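Fatty acyl CoA synthetase FADD13 (FATTY-ACYL-CoA SYNTHETASE) (Mycobacterium tuberculosis, PDB 3R44) belongs to the ANL superfamily of AMP-binding enzymes, combining a large AMP-binding domain with a smaller C-terminal domain. Local coordinates at residues Pro276-Leu281 with Ile301-Ala306; Arg213-Leu218 with Trp251-Glu256; Ala34-Ser39 with Val255-Cys260; Ile206-Arg211 with Val229-Met234; Gly292-Pro297 with Thr499-Lys504. All coordinates share one frame; numbering follows the deposited sequence.

Interaction 1 of 5, residues Pro276-Leu281 with Ile301-Ala306; sequences PEFAEL and IKIYAA
Phe278, on the short helix 276-280, reaches across to helix 298-306 and lodges between Tyr304 and Ile303; the three residues account for all 141 Å² buried here. Phe278 contributes more than half of that area. Its CG lies anti to the backbone N (chi1 -177°), which carries the ring toward helix 298-306. The aromatic pair is T-shaped: the edge of Phe278 meets a face of Tyr304, with ring centroids 5.3 Å apart and planes at 72°. The leading atom is Phe278 CE1, 3.8 Å from Tyr304 CE2; it stands 3.7 Å above the plane of the Tyr304 ring, offset toward the rim. On Ile303 it is the CG1 branch that touches, lying near the plane of the phenylalanine ring and 3.9 Å from Phe278 CE2. Phe278 CZ is equally close to this carbon. Around the trio, Trp251 of helix 247-256 touches both aromatic residues, and Arg273 of helix 266-274 packs on all three. Lys307, just past helix 298-306, makes a cation-pi contact with Phe278 and bonds through NZ to Phe278 O. Tyr304 OH is hydrogen-bonded to Leu269 O, which anchors the far end of the ring that receives the phenylalanine. No hydrogen bond joins the two segments themselves, so between them the contact rests on dispersion and on the weakly polar attraction between ring C-H groups and a pi face.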
# COMPACT_ATOMS: atom_id res chain seq x y z
N PRO A 276 24.73 -5.65 -12.68
CA PRO A 276 25.57 -6.74 -13.22
C PRO A 276 25.09 -8.09 -12.71
O PRO A 276 25.16 -9.10 -13.43
CB PRO A 276 26.95 -6.43 -12.62
CG PRO A 276 26.99 -4.95 -12.59
CD PRO A 276 25.57 -4.54 -12.20
N GLU A 277 24.57 -8.12 -11.48
CA GLU A 277 24.11 -9.37 -10.91
C GLU A 277 22.95 -10.05 -11.66
O GLU A 277 22.77 -11.25 -11.50
CB GLU A 277 23.79 -9.25 -9.42
CG GLU A 277 25.03 -8.97 -8.57
CD GLU A 277 25.55 -7.49 -8.66
OE1 GLU A 277 24.85 -6.53 -9.18
OE2 GLU A 277 26.72 -7.30 -8.23
N PHE A 278 22.14 -9.29 -12.39
CA PHE A 278 20.99 -9.87 -13.12
C PHE A 278 21.44 -10.89 -14.16
O PHE A 278 20.85 -11.96 -14.27
CB PHE A 278 20.21 -8.77 -13.81
CG PHE A 278 18.98 -9.24 -14.52
CD1 PHE A 278 17.87 -9.57 -13.83
CD2 PHE A 278 18.96 -9.35 -15.90
CE1 PHE A 278 16.71 -9.98 -14.51
CE2 PHE A 278 17.84 -9.80 -16.57
CZ PHE A 278 16.73 -10.12 -15.90
N ALA A 279 22.46 -10.50 -14.91
CA ALA A 279 23.05 -11.32 -15.96
C ALA A 279 23.86 -12.41 -15.31
O ALA A 279 24.00 -13.48 -15.88
CB ALA A 279 23.95 -10.47 -16.88
N GLU A 280 24.43 -12.13 -14.13
CA GLU A 280 25.50 -12.97 -13.62
C GLU A 280 25.19 -14.02 -12.55
O GLU A 280 25.77 -15.09 -12.57
CB GLU A 280 26.76 -12.13 -13.34
CG GLU A 280 27.16 -11.73 -11.97
CD GLU A 280 28.04 -10.44 -12.00
OE1 GLU A 280 28.12 -9.75 -10.94
OE2 GLU A 280 28.62 -10.07 -13.05
N LEU A 281 24.23 -13.75 -11.66
CA LEU A 281 23.89 -14.72 -10.61
C LEU A 281 22.69 -15.55 -11.05
O LEU A 281 21.82 -15.03 -11.76
CB LEU A 281 23.58 -13.98 -9.30
CG LEU A 281 24.73 -13.27 -8.58
CD1 LEU A 281 24.21 -12.57 -7.31
CD2 LEU A 281 25.90 -14.18 -8.22
N ILE A 301 8.34 -7.93 -18.01
CA ILE A 301 7.77 -9.22 -17.66
C ILE A 301 8.53 -10.30 -18.44
O ILE A 301 8.93 -11.34 -17.90
CB ILE A 301 6.27 -9.23 -17.94
CG1 ILE A 301 5.54 -8.22 -17.07
CG2 ILE A 301 5.63 -10.66 -17.82
CD1 ILE A 301 4.13 -8.02 -17.55
N LYS A 302 8.75 -10.04 -19.72
CA LYS A 302 9.39 -11.01 -20.57
C LYS A 302 10.83 -11.33 -20.22
O LYS A 302 11.26 -12.47 -20.34
CB LYS A 302 9.29 -10.59 -22.04
CG LYS A 302 7.85 -10.64 -22.58
CD LYS A 302 7.84 -10.15 -24.06
CE LYS A 302 7.06 -11.03 -24.95
NZ LYS A 302 7.22 -10.60 -26.36
N ILE A 303 11.60 -10.33 -19.80
CA ILE A 303 12.99 -10.59 -19.50
C ILE A 303 13.12 -11.39 -18.20
O ILE A 303 13.93 -12.32 -18.12
CB ILE A 303 13.83 -9.32 -19.53
CG1 ILE A 303 15.31 -9.69 -19.47
CG2 ILE A 303 13.43 -8.39 -18.46
CD1 ILE A 303 15.80 -10.30 -20.69
N TYR A 304 12.25 -11.10 -17.23
CA TYR A 304 12.18 -11.90 -16.04
C TYR A 304 11.72 -13.31 -16.36
O TYR A 304 12.33 -14.28 -15.88
CB TYR A 304 11.32 -11.22 -14.93
CG TYR A 304 12.13 -10.20 -14.12
CD1 TYR A 304 12.08 -8.86 -14.41
CD2 TYR A 304 12.93 -10.59 -13.05
CE1 TYR A 304 12.82 -7.94 -13.70
CE2 TYR A 304 13.67 -9.66 -12.32
CZ TYR A 304 13.62 -8.33 -12.66
OH TYR A 304 14.35 -7.43 -11.94
N ALA A 305 10.73 -13.45 -17.25
CA ALA A 305 10.30 -14.79 -17.66
C ALA A 305 11.43 -15.61 -18.32
O ALA A 305 11.49 -16.81 -18.16
CB ALA A 305 9.09 -14.70 -18.54
N ALA A 306 12.30 -14.97 -19.09
CA ALA A 306 13.50 -15.66 -19.63
C ALA A 306 14.48 -16.17 -18.55
O ALA A 306 15.29 -17.09 -18.84
CB ALA A 306 14.24 -14.74 -20.59

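Interaction 2 of 5, residues Arg213-Leu218 with Trp251-Glu256; sequences RLLLPL and WSLIVE
Leu215, in strand 213-216, meets helix 247-256 with both of its methyl branches, and every contact between the two segments is apolar. Its CD1 touches Leu253 CD2 at 3.6 Å, the closer of the two approaches. The other branch, CD2, lies 3.9 Å from Ile254 CG1 and 4.1 Å from Ile254 CD1, the leucine and isoleucine side chains crossing at about a right angle. Ile254 CG1 is turned anti to its own carbonyl carbon (chi1 -81°), and this swings the longer isoleucine branch in toward the strand. Thus one leucine fork straddles two consecutive helix residues.

Between the segments themselves there is no polar bond. The strand's backbone is hydrogen-bonded on one side to 238-241, through Leu214 with Thr238 and Ile240, and on the other to Ile261 of strand 261-264, through Arg213 and Leu215. Just past the helix end, Glu257 OE1 forms a salt bridge with Arg213 NH2. Helix 247-256 joins the two flanking parallel strands, so it forms a beta-alpha-beta crossover passing over the strand between them. Leu214 and Leu216 instead touch helix 223-235, which places the two helices on opposite faces of the sheet. With 120 Å² buried and no hydrogen bond across it, the contact between the two segments is purely one of apolar packing.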
# COMPACT_ATOMS: atom_id res chain seq x y z
N ARG A 213 10.68 -18.74 1.56
CA ARG A 213 11.46 -17.63 2.06
C ARG A 213 11.13 -16.40 1.24
O ARG A 213 11.22 -16.41 -0.00
CB ARG A 213 12.94 -17.99 2.00
CG ARG A 213 13.19 -19.27 2.66
CD ARG A 213 14.60 -19.75 2.71
NE ARG A 213 15.57 -18.96 3.47
CZ ARG A 213 15.84 -19.12 4.76
NH1 ARG A 213 15.13 -19.98 5.46
NH2 ARG A 213 16.82 -18.43 5.34
N LEU A 214 10.74 -15.32 1.92
CA LEU A 214 10.11 -14.20 1.26
C LEU A 214 10.88 -12.92 1.56
O LEU A 214 11.03 -12.50 2.73
CB LEU A 214 8.61 -14.10 1.67
CG LEU A 214 7.82 -13.03 0.91
CD1 LEU A 214 6.32 -13.35 0.95
CD2 LEU A 214 8.06 -11.66 1.55
N LEU A 215 11.35 -12.27 0.50
CA LEU A 215 12.10 -11.01 0.63
C LEU A 215 11.17 -9.81 0.72
O LEU A 215 10.30 -9.59 -0.16
CB LEU A 215 13.04 -10.85 -0.55
CG LEU A 215 13.76 -9.52 -0.59
CD1 LEU A 215 14.85 -9.50 0.49
CD2 LEU A 215 14.31 -9.29 -2.03
N LEU A 216 11.32 -9.07 1.80
CA LEU A 216 10.60 -7.82 2.05
C LEU A 216 11.58 -6.66 2.03
O LEU A 216 12.33 -6.45 2.99
CB LEU A 216 9.88 -7.84 3.41
CG LEU A 216 8.97 -6.63 3.63
CD1 LEU A 216 8.03 -6.37 2.48
CD2 LEU A 216 8.21 -6.81 4.94
N PRO A 217 11.58 -5.89 0.93
CA PRO A 217 12.53 -4.79 0.89
C PRO A 217 11.78 -3.46 0.78
O PRO A 217 12.35 -2.45 0.29
CB PRO A 217 13.27 -5.07 -0.41
CG PRO A 217 12.11 -5.50 -1.33
CD PRO A 217 11.13 -6.23 -0.44
N LEU A 218 10.52 -3.45 1.24
CA LEU A 218 9.68 -2.28 1.23
C LEU A 218 9.30 -1.96 2.69
O LEU A 218 9.18 -2.85 3.52
CB LEU A 218 8.40 -2.55 0.47
CG LEU A 218 8.63 -2.97 -1.00
CD1 LEU A 218 7.45 -3.76 -1.55
CD2 LEU A 218 8.94 -1.72 -1.79
N TRP A 251 20.38 -9.12 -5.32
CA TRP A 251 20.45 -10.45 -5.94
C TRP A 251 21.31 -11.38 -5.09
O TRP A 251 21.02 -12.55 -4.99
CB TRP A 251 20.96 -10.41 -7.38
CG TRP A 251 19.93 -9.91 -8.37
CD1 TRP A 251 19.98 -8.73 -9.04
CD2 TRP A 251 18.70 -10.54 -8.76
NE1 TRP A 251 18.87 -8.59 -9.84
CE2 TRP A 251 18.05 -9.66 -9.66
CE3 TRP A 251 18.07 -11.72 -8.40
CZ2 TRP A 251 16.82 -9.96 -10.26
CZ3 TRP A 251 16.83 -12.03 -9.00
CH2 TRP A 251 16.22 -11.15 -9.90
N SER A 252 22.39 -10.86 -4.51
CA SER A 252 23.24 -11.65 -3.63
C SER A 252 22.43 -12.17 -2.45
O SER A 252 22.62 -13.26 -1.96
CB SER A 252 24.38 -10.78 -3.07
OG SER A 252 25.28 -11.55 -2.31
N LEU A 253 21.53 -11.32 -1.97
CA LEU A 253 20.76 -11.63 -0.80
C LEU A 253 19.78 -12.71 -1.19
O LEU A 253 19.56 -13.65 -0.43
CB LEU A 253 20.02 -10.36 -0.33
CG LEU A 253 19.02 -10.58 0.82
CD1 LEU A 253 19.67 -11.33 2.00
CD2 LEU A 253 18.35 -9.24 1.28
N ILE A 254 19.18 -12.55 -2.37
CA ILE A 254 18.19 -13.50 -2.89
C ILE A 254 18.83 -14.91 -3.07
O ILE A 254 18.23 -15.95 -2.72
CB ILE A 254 17.60 -12.97 -4.21
CG1 ILE A 254 16.50 -11.94 -3.93
CG2 ILE A 254 17.09 -14.09 -5.13
CD1 ILE A 254 16.04 -11.18 -5.18
N VAL A 255 20.07 -14.92 -3.52
CA VAL A 255 20.81 -16.18 -3.66
C VAL A 255 21.23 -16.77 -2.33
O VAL A 255 20.92 -17.95 -2.07
CB VAL A 255 22.01 -16.02 -4.61
CG1 VAL A 255 22.84 -17.29 -4.68
CG2 VAL A 255 21.51 -15.65 -6.02
N GLU A 256 21.94 -15.99 -1.51
CA GLU A 256 22.44 -16.44 -0.22
C GLU A 256 21.34 -16.97 0.69
O GLU A 256 21.58 -17.92 1.44
CB GLU A 256 23.22 -15.35 0.54
CG GLU A 256 24.46 -14.90 -0.13
CD GLU A 256 25.49 -16.01 -0.34
OE1 GLU A 256 25.58 -16.92 0.51
OE2 GLU A 256 26.21 -15.94 -1.34

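Interaction 3 of 5, residues Ala34-Ser39 with Val255-Cys260; sequences AYVEPS and VEERVC
The Schellman motif that ends helix 247-256 brings Glu257 against Val36 of strand 33-37. Val36 CG1 lies 3.8 Å from Glu257 CD; OE1 is as near and OE2 only slightly farther, so the methyl group meets the carboxylate as a whole and not at one oxygen. Pro38 adds a looser approach, its CG 4.2 Å from Glu257 OE2. The glutamate chain is bent at chi2 (-56°), which folds the carboxylate toward the valine. Its charge is buried but answered twice: OE1 forms a salt bridge with Arg213 NH2, and OE2 another with Arg43 NH2. These two arginines probably stabilise the ionised form.

In the fold, Arg213 and Arg43 belong to different strands of the large mixed sheet, ordered 42-45, 33-37, 238-241, 213-216, so the carboxylate links strands that have two others between them, and Glu257 also touches Ile240 on one of these. Val36 itself packs on both Arg43 and Arg213, the same two residues that hold the carboxylate. The turn that presents Glu257 has Arg258 at positive phi (51°), with Arg258 N bonded to Val255 O at 3.1 Å and Val259 N to Ile254 O. Strand 33-37 is held beside 238-241 by backbone bonds of Val36 with Leu239 and Ser241, and carries a classic beta bulge where Ala34 and Tyr35 both face Met44.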
# COMPACT_ATOMS: atom_id res chain seq x y z
N ALA A 34 11.93 -17.48 11.18
CA ALA A 34 10.85 -16.49 11.03
C ALA A 34 11.29 -15.18 10.41
O ALA A 34 10.56 -14.55 9.64
CB ALA A 34 10.18 -16.22 12.42
N TYR A 35 12.50 -14.77 10.75
CA TYR A 35 13.02 -13.41 10.41
C TYR A 35 14.51 -13.46 10.27
O TYR A 35 15.16 -13.88 11.18
CB TYR A 35 12.59 -12.41 11.48
CG TYR A 35 12.76 -10.97 11.07
CD1 TYR A 35 11.67 -10.25 10.59
CD2 TYR A 35 13.98 -10.33 11.16
CE1 TYR A 35 11.80 -8.97 10.18
CE2 TYR A 35 14.12 -8.98 10.75
CZ TYR A 35 13.00 -8.33 10.27
OH TYR A 35 13.04 -7.02 9.88
N VAL A 36 15.02 -13.14 9.08
CA VAL A 36 16.43 -13.19 8.77
C VAL A 36 16.77 -11.81 8.17
O VAL A 36 16.22 -11.44 7.13
CB VAL A 36 16.77 -14.31 7.77
CG1 VAL A 36 18.26 -14.27 7.46
CG2 VAL A 36 16.35 -15.68 8.28
N GLU A 37 17.68 -11.07 8.81
CA GLU A 37 18.08 -9.73 8.35
C GLU A 37 19.62 -9.72 8.34
O GLU A 37 20.23 -9.40 9.38
CB GLU A 37 17.55 -8.65 9.31
CG GLU A 37 17.53 -7.25 8.75
CD GLU A 37 16.68 -6.34 9.59
OE1 GLU A 37 15.48 -6.15 9.26
OE2 GLU A 37 17.23 -5.83 10.60
N PRO A 38 20.26 -10.15 7.21
CA PRO A 38 21.71 -10.35 7.23
C PRO A 38 22.50 -9.08 7.56
O PRO A 38 23.49 -9.18 8.27
CB PRO A 38 22.00 -10.85 5.80
CG PRO A 38 20.73 -11.55 5.44
CD PRO A 38 19.70 -10.57 5.91
N SER A 39 22.02 -7.93 7.11
CA SER A 39 22.65 -6.62 7.36
C SER A 39 22.84 -6.31 8.85
O SER A 39 23.84 -5.71 9.22
CB SER A 39 21.88 -5.47 6.68
OG SER A 39 20.54 -5.36 7.12
N VAL A 255 20.07 -14.92 -3.52
CA VAL A 255 20.81 -16.18 -3.66
C VAL A 255 21.23 -16.77 -2.33
O VAL A 255 20.92 -17.95 -2.07
CB VAL A 255 22.01 -16.02 -4.61
CG1 VAL A 255 22.84 -17.29 -4.68
CG2 VAL A 255 21.51 -15.65 -6.02
N GLU A 256 21.94 -15.99 -1.51
CA GLU A 256 22.44 -16.44 -0.22
C GLU A 256 21.34 -16.97 0.69
O GLU A 256 21.58 -17.92 1.44
CB GLU A 256 23.22 -15.35 0.54
CG GLU A 256 24.46 -14.90 -0.13
CD GLU A 256 25.49 -16.01 -0.34
OE1 GLU A 256 25.58 -16.92 0.51
OE2 GLU A 256 26.21 -15.94 -1.34
N GLU A 257 20.14 -16.40 0.63
CA GLU A 257 19.06 -16.78 1.55
C GLU A 257 17.99 -17.58 0.87
O GLU A 257 16.91 -17.82 1.43
CB GLU A 257 18.48 -15.55 2.23
CG GLU A 257 19.40 -14.96 3.26
CD GLU A 257 19.83 -15.94 4.38
OE1 GLU A 257 19.11 -16.90 4.78
OE2 GLU A 257 20.93 -15.72 4.89
N ARG A 258 18.32 -18.04 -0.32
CA ARG A 258 17.48 -18.98 -1.03
C ARG A 258 16.05 -18.49 -1.08
O ARG A 258 15.12 -19.22 -0.77
CB ARG A 258 17.55 -20.36 -0.34
CG ARG A 258 18.99 -20.97 -0.18
CD ARG A 258 18.96 -22.38 0.54
NE ARG A 258 18.25 -22.37 1.82
CZ ARG A 258 18.70 -21.78 2.92
NH1 ARG A 258 19.91 -21.21 2.93
NH2 ARG A 258 17.96 -21.79 4.01
N VAL A 259 15.88 -17.25 -1.49
CA VAL A 259 14.61 -16.58 -1.54
C VAL A 259 13.72 -17.17 -2.65
O VAL A 259 14.15 -17.38 -3.80
CB VAL A 259 14.80 -15.04 -1.67
CG1 VAL A 259 13.43 -14.30 -1.91
CG2 VAL A 259 15.52 -14.47 -0.44
N CYS A 260 12.47 -17.44 -2.27
CA CYS A 260 11.42 -17.93 -3.16
C CYS A 260 10.53 -16.89 -3.76
O CYS A 260 10.06 -17.06 -4.92
CB CYS A 260 10.57 -18.97 -2.42
SG CYS A 260 11.48 -20.21 -1.55

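Interaction 4 of 5, residues Ile206-Arg211 with Val229-Met234; sequences IDVRYR and VIFSAM
Phe231 meets two aliphatic residues of the loop 206-211 with the far end of its ring: CZ lies 4.2 Å from Ile206 CD1, and CE2 is 4.5 Å from Val208 CG2. The ring belongs to helix 223-235, the helix of the beta-alpha-beta crossover from strand 213-216 to strand 238-241, and the loop leads into the first of those strands. Both aliphatic groups approach the ring obliquely, and the Ile206 side chain crosses that of Phe231 at about a right angle. Phe231 CG sits between its backbone N and carbonyl carbon (chi1 85°), which directs the ring to the loop. Trp202 of helix 192-205 meets the same ring with planes at about 20°, and Leu214 also packs on it, so the phenylalanine is buried among apolar groups.

The loop is shaped to turn both hydrophobic residues inward. Asp207 is the centre of an inverse gamma turn, marked by a weak bond from Val208 N to Ile206 O. The exposed residues Asp207 and Arg209 pair with each other in a side-on salt bridge: Arg209 NH2 reaches Asp207 OD2 at 2.9 Å, while Arg209 NE meets Asp207 OD1 at 3.0 Å, on the syn side but tilted 31° out of the carboxylate plane.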
# COMPACT_ATOMS: atom_id res chain seq x y z
N ILE A 206 -2.37 -16.68 -3.83
CA ILE A 206 -1.07 -16.76 -4.53
C ILE A 206 -0.44 -18.11 -4.26
O ILE A 206 -0.79 -18.76 -3.27
CB ILE A 206 -0.09 -15.64 -4.10
CG1 ILE A 206 0.39 -15.80 -2.67
CG2 ILE A 206 -0.72 -14.26 -4.31
CD1 ILE A 206 1.45 -14.69 -2.33
N ASP A 207 0.53 -18.51 -5.11
CA ASP A 207 1.22 -19.76 -4.89
C ASP A 207 2.30 -19.57 -3.82
O ASP A 207 3.47 -19.42 -4.13
CB ASP A 207 1.80 -20.29 -6.20
CG ASP A 207 2.56 -21.62 -6.05
OD1 ASP A 207 2.55 -22.32 -4.97
OD2 ASP A 207 3.17 -21.99 -7.06
N VAL A 208 1.89 -19.53 -2.56
CA VAL A 208 2.81 -19.45 -1.42
C VAL A 208 2.80 -20.81 -0.71
O VAL A 208 1.72 -21.46 -0.63
CB VAL A 208 2.48 -18.31 -0.46
CG1 VAL A 208 1.06 -18.47 0.16
CG2 VAL A 208 3.59 -18.18 0.65
N ARG A 209 3.97 -21.25 -0.23
CA ARG A 209 4.17 -22.62 0.29
C ARG A 209 4.82 -22.60 1.65
O ARG A 209 5.58 -21.69 1.97
CB ARG A 209 5.05 -23.39 -0.69
CG ARG A 209 4.53 -23.38 -2.12
CD ARG A 209 5.49 -24.07 -3.06
NE ARG A 209 5.08 -23.82 -4.42
CZ ARG A 209 5.78 -24.22 -5.48
NH1 ARG A 209 6.94 -24.85 -5.31
NH2 ARG A 209 5.33 -23.96 -6.69
N TYR A 210 4.48 -23.60 2.46
CA TYR A 210 5.13 -23.84 3.73
C TYR A 210 6.63 -23.85 3.52
O TYR A 210 7.11 -24.48 2.58
CB TYR A 210 4.69 -25.16 4.29
CG TYR A 210 5.34 -25.51 5.62
CD1 TYR A 210 5.37 -24.60 6.66
CD2 TYR A 210 5.93 -26.77 5.83
CE1 TYR A 210 5.98 -24.93 7.92
CE2 TYR A 210 6.53 -27.10 7.07
CZ TYR A 210 6.54 -26.16 8.11
OH TYR A 210 7.13 -26.45 9.33
N ARG A 211 7.34 -23.13 4.38
CA ARG A 211 8.80 -22.98 4.37
C ARG A 211 9.35 -22.09 3.22
O ARG A 211 10.56 -21.95 3.09
CB ARG A 211 9.50 -24.37 4.40
CG ARG A 211 9.11 -25.20 5.62
CD ARG A 211 9.90 -26.48 5.88
NE ARG A 211 11.21 -26.12 6.39
CZ ARG A 211 11.63 -26.26 7.65
NH1 ARG A 211 10.86 -26.84 8.58
NH2 ARG A 211 12.85 -25.85 7.98
N VAL A 229 3.88 -9.56 6.39
CA VAL A 229 4.44 -10.08 7.65
C VAL A 229 3.46 -11.08 8.31
O VAL A 229 3.83 -12.16 8.79
CB VAL A 229 4.76 -8.90 8.58
CG1 VAL A 229 4.97 -9.34 10.08
CG2 VAL A 229 5.93 -8.03 8.01
N ILE A 230 2.19 -10.70 8.38
CA ILE A 230 1.16 -11.54 9.00
C ILE A 230 0.88 -12.84 8.20
O ILE A 230 0.77 -13.93 8.78
CB ILE A 230 -0.19 -10.74 9.20
CG1 ILE A 230 0.03 -9.47 10.04
CG2 ILE A 230 -1.27 -11.66 9.81
CD1 ILE A 230 0.83 -9.70 11.23
N PHE A 231 0.79 -12.77 6.90
CA PHE A 231 0.55 -14.00 6.15
C PHE A 231 1.75 -14.90 6.14
O PHE A 231 1.58 -16.10 6.05
CB PHE A 231 -0.15 -13.82 4.79
CG PHE A 231 0.75 -13.50 3.61
CD1 PHE A 231 0.50 -12.35 2.84
CD2 PHE A 231 1.79 -14.33 3.25
CE1 PHE A 231 1.30 -12.05 1.69
CE2 PHE A 231 2.57 -14.08 2.10
CZ PHE A 231 2.34 -12.93 1.34
N SER A 232 2.92 -14.33 6.37
CA SER A 232 4.12 -15.14 6.54
C SER A 232 3.99 -16.03 7.78
O SER A 232 4.32 -17.24 7.74
CB SER A 232 5.37 -14.27 6.60
OG SER A 232 5.66 -13.75 5.30
N ALA A 233 3.58 -15.47 8.91
CA ALA A 233 3.35 -16.30 10.09
C ALA A 233 2.21 -17.30 9.86
O ALA A 233 2.26 -18.46 10.30
CB ALA A 233 3.09 -15.43 11.32
N MET A 234 1.15 -16.85 9.23
CA MET A 234 0.02 -17.71 8.94
C MET A 234 0.42 -18.96 8.15
O MET A 234 0.03 -20.06 8.51
CB MET A 234 -1.07 -16.95 8.17
CG MET A 234 -2.19 -17.84 7.80
SD MET A 234 -3.60 -16.89 7.25
CE MET A 234 -3.80 -15.71 8.58

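Interaction 5 of 5, residues Gly292-Pro297 with Thr499-Lys504; sequences GGAPMP and TGKILK
Ala294 and Pro297 touch Lys501 and Thr499 in a surface contact between two loops of distant sequence, one in the AMP-binding region and one in the C-terminal domain, just before helix 504-511. The first loop leaves strand 288-291 of the large sheet and ends with Pro297 at the N-cap position of helix 298-306. The second carries a Thr-Gly-Lys run, consistent with the A10 core motif of the ANL superfamily. The loops run in opposite directions, since CA of Ala294 is nearest CA of Lys501, at 7.1 Å, and Pro297 pairs with Thr499.

Each pair packs without a hydrogen bond. The Pro297 ring meets the threonine mainly through CG, 3.6 Å from the carbonyl oxygen Thr499 O and 4.0 Å from Thr499 CB; the methyl CG2 lies hardly farther off. Thr499 OG1 instead bonds to Asn497 OD1, and this same oxygen is bonded to Lys501 N, so the second loop is braced internally. Between the two touching residues Gly500 turns the chain with positive phi (88°). Leu300, on helix 298-306, and Asn270 also touch Thr499. At the other end of the contact Lys501 runs extended beyond CG, and the middle of its aliphatic chain passes Ala294: Ala294 CB is 3.9 Å from Lys501 CD and 4.1 Å from Lys501 CG.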
# COMPACT_ATOMS: atom_id res chain seq x y z
N GLY A 292 3.40 -4.17 -6.53
CA GLY A 292 2.30 -3.23 -6.38
C GLY A 292 2.61 -2.06 -7.32
O GLY A 292 3.69 -1.97 -7.84
N GLY A 293 1.65 -1.19 -7.53
CA GLY A 293 1.91 -0.00 -8.33
C GLY A 293 1.34 -0.19 -9.71
O GLY A 293 0.52 -1.06 -9.94
N ALA A 294 1.77 0.64 -10.64
CA ALA A 294 1.26 0.59 -11.98
C ALA A 294 1.54 -0.78 -12.59
O ALA A 294 2.39 -1.53 -12.11
CB ALA A 294 1.89 1.69 -12.85
N PRO A 295 0.83 -1.10 -13.67
CA PRO A 295 1.14 -2.36 -14.35
C PRO A 295 2.61 -2.41 -14.85
O PRO A 295 3.20 -1.39 -15.21
CB PRO A 295 0.15 -2.38 -15.52
CG PRO A 295 -1.01 -1.43 -15.06
CD PRO A 295 -0.25 -0.35 -14.34
N MET A 296 3.19 -3.60 -14.78
CA MET A 296 4.54 -3.84 -15.23
C MET A 296 4.57 -3.76 -16.74
O MET A 296 3.66 -4.26 -17.39
CB MET A 296 4.90 -5.26 -14.84
CG MET A 296 5.25 -5.44 -13.43
SD MET A 296 6.85 -4.73 -13.20
CE MET A 296 7.83 -6.05 -13.91
N PRO A 297 5.62 -3.16 -17.32
CA PRO A 297 5.76 -3.15 -18.78
C PRO A 297 6.04 -4.55 -19.30
O PRO A 297 6.81 -5.29 -18.65
CB PRO A 297 6.96 -2.25 -19.04
CG PRO A 297 7.46 -1.79 -17.76
CD PRO A 297 6.63 -2.32 -16.65
N THR A 499 9.72 3.11 -16.34
CA THR A 499 8.81 2.01 -16.63
C THR A 499 7.55 2.50 -17.35
O THR A 499 6.62 1.72 -17.47
CB THR A 499 8.44 1.21 -15.35
OG1 THR A 499 8.17 2.12 -14.27
CG2 THR A 499 9.59 0.28 -14.96
N GLY A 500 7.54 3.74 -17.82
CA GLY A 500 6.53 4.28 -18.72
C GLY A 500 5.27 4.90 -18.13
O GLY A 500 4.43 5.35 -18.88
N LYS A 501 5.15 4.95 -16.81
CA LYS A 501 4.03 5.59 -16.14
C LYS A 501 4.05 7.12 -16.31
O LYS A 501 5.06 7.75 -16.03
CB LYS A 501 4.08 5.29 -14.64
CG LYS A 501 2.75 5.60 -13.91
CD LYS A 501 2.89 5.47 -12.40
CE LYS A 501 1.85 6.32 -11.65
NZ LYS A 501 1.99 6.15 -10.15
N ILE A 502 2.92 7.70 -16.72
CA ILE A 502 2.79 9.16 -16.79
C ILE A 502 2.84 9.67 -15.36
O ILE A 502 2.17 9.11 -14.46
CB ILE A 502 1.45 9.61 -17.40
CG1 ILE A 502 1.32 9.12 -18.83
CG2 ILE A 502 1.35 11.14 -17.39
CD1 ILE A 502 2.06 9.91 -19.70
N LEU A 503 3.69 10.66 -15.13
CA LEU A 503 3.91 11.21 -13.81
C LEU A 503 3.06 12.46 -13.65
O LEU A 503 3.50 13.58 -13.94
CB LEU A 503 5.39 11.54 -13.64
CG LEU A 503 6.29 10.30 -13.66
CD1 LEU A 503 7.76 10.74 -13.65
CD2 LEU A 503 5.97 9.37 -12.48
N LYS A 504 1.81 12.29 -13.24
CA LYS A 504 0.91 13.46 -13.05
C LYS A 504 1.39 14.48 -12.01
O LYS A 504 1.12 15.69 -12.15
CB LYS A 504 -0.53 13.00 -12.81
CG LYS A 504 -1.05 12.34 -14.04
CD LYS A 504 -2.51 12.05 -14.01
CE LYS A 504 -2.93 11.62 -15.42
NZ LYS A 504 -4.33 11.69 -15.58

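Interactions 2, 3 and 4 gather on the large mixed sheet: 2 and 3 share helix 247-256 and have centres only 6 Å apart, while interaction 4 lies on the sheet's other face, its centre 15 Å from both and meeting 2 through Leu214 on Phe231. Interaction 1 continues outward from helix 247-256, with Trp251 packing on Phe278 and Tyr304. Interaction 5 touches 1 where Ile301 meets Met296, and it alone reaches the C-terminal domain. Along the chain, 4 is nested inside the loop closed by 3, whereas 1 and 5 alternate. The first four lie within the AMP-binding region, and the fifth joins it to the C-terminal domain.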